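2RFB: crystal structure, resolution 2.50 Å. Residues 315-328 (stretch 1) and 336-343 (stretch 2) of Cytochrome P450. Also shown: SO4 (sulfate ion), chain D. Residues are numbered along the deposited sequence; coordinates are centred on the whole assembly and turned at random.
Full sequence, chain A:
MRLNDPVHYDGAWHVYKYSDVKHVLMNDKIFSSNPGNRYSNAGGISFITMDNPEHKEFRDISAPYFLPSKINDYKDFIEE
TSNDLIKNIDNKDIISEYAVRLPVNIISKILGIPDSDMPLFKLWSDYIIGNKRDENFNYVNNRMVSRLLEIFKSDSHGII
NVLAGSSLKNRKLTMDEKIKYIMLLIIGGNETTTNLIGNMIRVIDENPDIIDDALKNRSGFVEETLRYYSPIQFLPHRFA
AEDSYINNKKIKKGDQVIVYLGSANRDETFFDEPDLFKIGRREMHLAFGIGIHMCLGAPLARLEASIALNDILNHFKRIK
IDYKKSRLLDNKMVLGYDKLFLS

Stretch 1 315-328: HFKRIKIDYKKSRL
Stretch 2 336-343: GYDKLFLS

Two chain segments can be joined by short runs of backbone pairing with a turn between them, and residues 315-328 and 336-343 of this cytochrome P450 illustrate the principle. Phe316 leaves the helix (phi/psi -102/144), Lys317 kinks back to -88/-38, and the chain then runs extended from Arg318 through Asp322. Near the C-terminus Ile321 bridges Leu342, their CA atoms 4.6 Å apart: Asp322 N donates to Phe341 O at 2.6 Å, and Ser343 N to Lys320 O at a very short 2.3 Å. Tyr323 and Lys324 (-81/-5 and -82/-6) then turn the first stretch, and Lys325 N bonds back to Asp322 O at 3.3 Å. Pairing resumes antiparallel. Arg327 N donates to Lys339 O (3.2 Å) and Asp338 N to Arg327 O (2.8 Å), while Leu328 lies beside Tyr337, CA to CA 4.1 Å. The register slips by one between Arg327 and Leu328, a beta bulge; opposite it, the second stretch turns a corner at Asp338 (-80/-49).

Side chains tie the turn to this framework. Ser326 (chi1 -37°) relays hydrogen bonds: its OG accepts from Phe341 N at 3.1 Å and donates to Asp322 O at 2.5 Å. Asp322, chi1 t, accepts from Lys324 N through OD1 at 2.9 Å.

Tyr337 (chi1 m, chi2 78°) starts sideways, but its end reaches the first stretch, where its OH donates to Tyr323 OH at 2.8 Å. Leu328 (m, t) places CD2 over one face of the Tyr337 ring, 3.7 Å from the centroid, and Ile321 CD1 packs 3.6 Å from Tyr337 CZ. A similar CH-pi contact forms near the helix end: Leu342, with chi1 -115° between wells, sets CD2 3.4 Å from the centroid of the Phe316 ring (chi1 m). Next to that ring, Lys317 N donates to sulfate O3 at 2.4 Å.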

# COMPACT_ATOMS: atom_id res chain seq x y z
N HIS A 315 -21.79 1.54 -11.41
CA HIS A 315 -22.50 2.69 -10.92
C HIS A 315 -22.56 3.83 -11.95
O HIS A 315 -23.58 4.48 -12.09
CB HIS A 315 -21.89 3.19 -9.59
CG HIS A 315 -22.77 4.16 -8.87
ND1 HIS A 315 -22.62 5.52 -8.99
CD2 HIS A 315 -23.87 3.96 -8.10
CE1 HIS A 315 -23.57 6.13 -8.30
NE2 HIS A 315 -24.34 5.21 -7.75
N PHE A 316 -21.47 4.06 -12.67
CA PHE A 316 -21.44 5.12 -13.69
C PHE A 316 -21.60 4.58 -15.13
O PHE A 316 -21.11 3.51 -15.45
CB PHE A 316 -20.13 5.93 -13.54
CG PHE A 316 -19.94 6.53 -12.16
CD1 PHE A 316 -20.67 7.65 -11.77
CD2 PHE A 316 -19.04 5.97 -11.26
CE1 PHE A 316 -20.49 8.21 -10.48
CE2 PHE A 316 -18.86 6.51 -9.98
CZ PHE A 316 -19.57 7.62 -9.59
N LYS A 317 -22.28 5.31 -16.01
CA LYS A 317 -22.37 4.91 -17.42
C LYS A 317 -21.18 5.48 -18.20
O LYS A 317 -20.63 4.83 -19.10
CB LYS A 317 -23.69 5.37 -18.06
CG LYS A 317 -24.94 4.50 -17.77
CD LYS A 317 -26.19 4.94 -18.63
CE LYS A 317 -27.01 6.11 -18.00
NZ LYS A 317 -28.29 6.56 -18.78
N ARG A 318 -20.79 6.70 -17.84
CA ARG A 318 -19.74 7.44 -18.50
C ARG A 318 -18.78 7.87 -17.39
O ARG A 318 -19.23 8.31 -16.31
CB ARG A 318 -20.31 8.66 -19.25
CG ARG A 318 -21.14 8.33 -20.52
CD ARG A 318 -21.75 9.61 -21.21
NE ARG A 318 -22.93 9.34 -22.05
CZ ARG A 318 -23.67 10.26 -22.68
NH1 ARG A 318 -23.37 11.56 -22.60
NH2 ARG A 318 -24.74 9.90 -23.39
N ILE A 319 -17.49 7.72 -17.64
CA ILE A 319 -16.46 8.10 -16.67
C ILE A 319 -15.44 9.08 -17.28
O ILE A 319 -14.50 8.65 -17.89
CB ILE A 319 -15.78 6.81 -16.07
CG1 ILE A 319 -16.84 6.02 -15.30
CG2 ILE A 319 -14.52 7.12 -15.20
CD1 ILE A 319 -16.32 4.90 -14.47
N LYS A 320 -15.69 10.39 -17.16
CA LYS A 320 -14.73 11.46 -17.51
C LYS A 320 -14.28 12.15 -16.23
O LYS A 320 -15.10 12.55 -15.41
CB LYS A 320 -15.34 12.55 -18.40
CG LYS A 320 -16.12 12.09 -19.63
CD LYS A 320 -17.07 13.20 -20.12
CE LYS A 320 -18.20 12.63 -21.04
NZ LYS A 320 -18.98 11.47 -20.41
N ILE A 321 -12.99 12.31 -16.06
CA ILE A 321 -12.49 13.02 -14.90
C ILE A 321 -12.61 14.50 -15.15
O ILE A 321 -12.23 14.97 -16.19
CB ILE A 321 -11.04 12.67 -14.63
CG1 ILE A 321 -10.93 11.27 -14.00
CG2 ILE A 321 -10.39 13.78 -13.75
CD1 ILE A 321 -9.46 10.75 -13.73
N ASP A 322 -13.18 15.25 -14.22
CA ASP A 322 -13.23 16.70 -14.41
C ASP A 322 -11.94 17.37 -13.96
O ASP A 322 -11.74 17.58 -12.78
CB ASP A 322 -14.40 17.33 -13.68
CG ASP A 322 -14.49 18.82 -13.92
OD1 ASP A 322 -13.51 19.45 -14.39
OD2 ASP A 322 -15.56 19.39 -13.63
N TYR A 323 -11.10 17.76 -14.90
CA TYR A 323 -9.78 18.27 -14.57
C TYR A 323 -9.70 19.73 -14.13
O TYR A 323 -8.62 20.20 -13.76
CB TYR A 323 -8.80 18.01 -15.73
CG TYR A 323 -8.19 16.64 -15.58
CD1 TYR A 323 -8.57 15.59 -16.40
CD2 TYR A 323 -7.30 16.38 -14.54
CE1 TYR A 323 -8.04 14.34 -16.22
CE2 TYR A 323 -6.76 15.13 -14.37
CZ TYR A 323 -7.15 14.12 -15.21
OH TYR A 323 -6.62 12.88 -15.02
N LYS A 324 -10.83 20.45 -14.19
CA LYS A 324 -10.92 21.80 -13.68
C LYS A 324 -11.16 21.81 -12.16
O LYS A 324 -11.22 22.88 -11.55
CB LYS A 324 -12.04 22.56 -14.40
CG LYS A 324 -11.64 23.06 -15.77
CD LYS A 324 -12.84 23.54 -16.56
CE LYS A 324 -12.45 24.07 -17.95
NZ LYS A 324 -12.18 22.93 -18.86
N LYS A 325 -11.36 20.62 -11.57
CA LYS A 325 -11.51 20.46 -10.12
C LYS A 325 -10.63 19.34 -9.55
O LYS A 325 -10.43 19.28 -8.36
CB LYS A 325 -12.95 20.19 -9.74
CG LYS A 325 -13.97 20.75 -10.71
CD LYS A 325 -15.30 21.00 -10.05
CE LYS A 325 -16.36 21.11 -11.10
NZ LYS A 325 -16.41 19.73 -11.65
N SER A 326 -10.10 18.46 -10.38
CA SER A 326 -9.35 17.35 -9.85
C SER A 326 -7.87 17.63 -9.97
O SER A 326 -7.46 18.31 -10.90
CB SER A 326 -9.69 16.03 -10.59
OG SER A 326 -11.06 16.01 -10.92
N ARG A 327 -7.07 17.10 -9.06
CA ARG A 327 -5.67 17.41 -9.03
C ARG A 327 -4.98 16.19 -8.57
O ARG A 327 -5.50 15.47 -7.74
CB ARG A 327 -5.32 18.52 -8.05
CG ARG A 327 -5.79 19.90 -8.40
CD ARG A 327 -5.32 20.40 -9.79
NE ARG A 327 -6.49 20.54 -10.65
CZ ARG A 327 -6.99 21.67 -11.12
NH1 ARG A 327 -6.39 22.84 -10.91
NH2 ARG A 327 -8.08 21.61 -11.85
N LEU A 328 -3.79 15.98 -9.13
CA LEU A 328 -2.92 14.94 -8.70
C LEU A 328 -2.28 15.36 -7.42
O LEU A 328 -2.10 16.51 -7.19
CB LEU A 328 -1.87 14.67 -9.78
CG LEU A 328 -2.40 13.95 -11.03
CD1 LEU A 328 -1.21 13.78 -11.97
CD2 LEU A 328 -3.13 12.57 -10.73
N GLY A 336 -1.29 9.50 -7.30
CA GLY A 336 -2.70 9.43 -7.04
C GLY A 336 -3.30 10.80 -7.03
O GLY A 336 -2.59 11.82 -7.22
N TYR A 337 -4.60 10.85 -6.81
CA TYR A 337 -5.32 12.12 -6.86
C TYR A 337 -5.42 12.70 -5.47
O TYR A 337 -5.52 11.99 -4.48
CB TYR A 337 -6.73 11.91 -7.43
CG TYR A 337 -6.70 11.67 -8.89
CD1 TYR A 337 -6.32 10.42 -9.41
CD2 TYR A 337 -6.95 12.72 -9.79
CE1 TYR A 337 -6.24 10.20 -10.76
CE2 TYR A 337 -6.90 12.51 -11.15
CZ TYR A 337 -6.54 11.23 -11.63
OH TYR A 337 -6.43 11.01 -12.98
N ASP A 338 -5.39 14.02 -5.40
CA ASP A 338 -5.62 14.68 -4.17
C ASP A 338 -7.13 14.70 -3.99
O ASP A 338 -7.63 14.31 -2.94
CB ASP A 338 -5.04 16.08 -4.23
CG ASP A 338 -5.38 16.92 -3.01
OD1 ASP A 338 -5.57 16.38 -1.91
OD2 ASP A 338 -5.43 18.14 -3.15
N LYS A 339 -7.83 15.14 -5.05
CA LYS A 339 -9.26 15.15 -5.14
C LYS A 339 -9.63 14.70 -6.55
O LYS A 339 -8.91 15.00 -7.53
CB LYS A 339 -9.78 16.57 -4.97
CG LYS A 339 -9.75 17.14 -3.59
CD LYS A 339 -10.00 18.61 -3.71
CE LYS A 339 -9.50 19.37 -2.51
NZ LYS A 339 -10.45 19.23 -1.38
N LEU A 340 -10.77 14.02 -6.67
CA LEU A 340 -11.20 13.49 -7.95
C LEU A 340 -12.69 13.72 -8.15
O LEU A 340 -13.52 13.21 -7.38
CB LEU A 340 -10.86 12.02 -8.08
CG LEU A 340 -10.89 11.36 -9.48
CD1 LEU A 340 -10.22 9.98 -9.47
CD2 LEU A 340 -12.33 11.18 -9.97
N PHE A 341 -13.04 14.49 -9.16
CA PHE A 341 -14.43 14.79 -9.45
C PHE A 341 -14.71 14.33 -10.85
O PHE A 341 -13.94 14.59 -11.78
CB PHE A 341 -14.73 16.28 -9.36
CG PHE A 341 -14.55 16.83 -8.02
CD1 PHE A 341 -13.29 17.30 -7.63
CD2 PHE A 341 -15.60 16.89 -7.13
CE1 PHE A 341 -13.11 17.83 -6.36
CE2 PHE A 341 -15.41 17.40 -5.86
CZ PHE A 341 -14.16 17.88 -5.48
N LEU A 342 -15.84 13.68 -10.97
CA LEU A 342 -16.24 13.06 -12.19
C LEU A 342 -17.03 13.96 -13.11
O LEU A 342 -17.80 14.80 -12.71
CB LEU A 342 -17.11 11.87 -11.88
CG LEU A 342 -16.65 10.48 -12.23
CD1 LEU A 342 -15.17 10.23 -11.97
CD2 LEU A 342 -17.55 9.53 -11.46
N SER A 343 -16.78 13.74 -14.39
CA SER A 343 -17.71 14.08 -15.46
C SER A 343 -17.38 15.44 -15.92
O SER A 343 -16.59 15.61 -16.86
CB SER A 343 -19.16 13.99 -15.00
OG SER A 343 -19.96 14.47 -16.03
OXT SER A 343 -17.91 16.36 -15.30
S SO4 D . -24.12 7.98 -14.69
O1 SO4 D . -22.93 8.67 -15.21
O2 SO4 D . -25.32 8.63 -15.24
O3 SO4 D . -24.18 6.59 -15.18
O4 SO4 D . -24.11 7.97 -13.22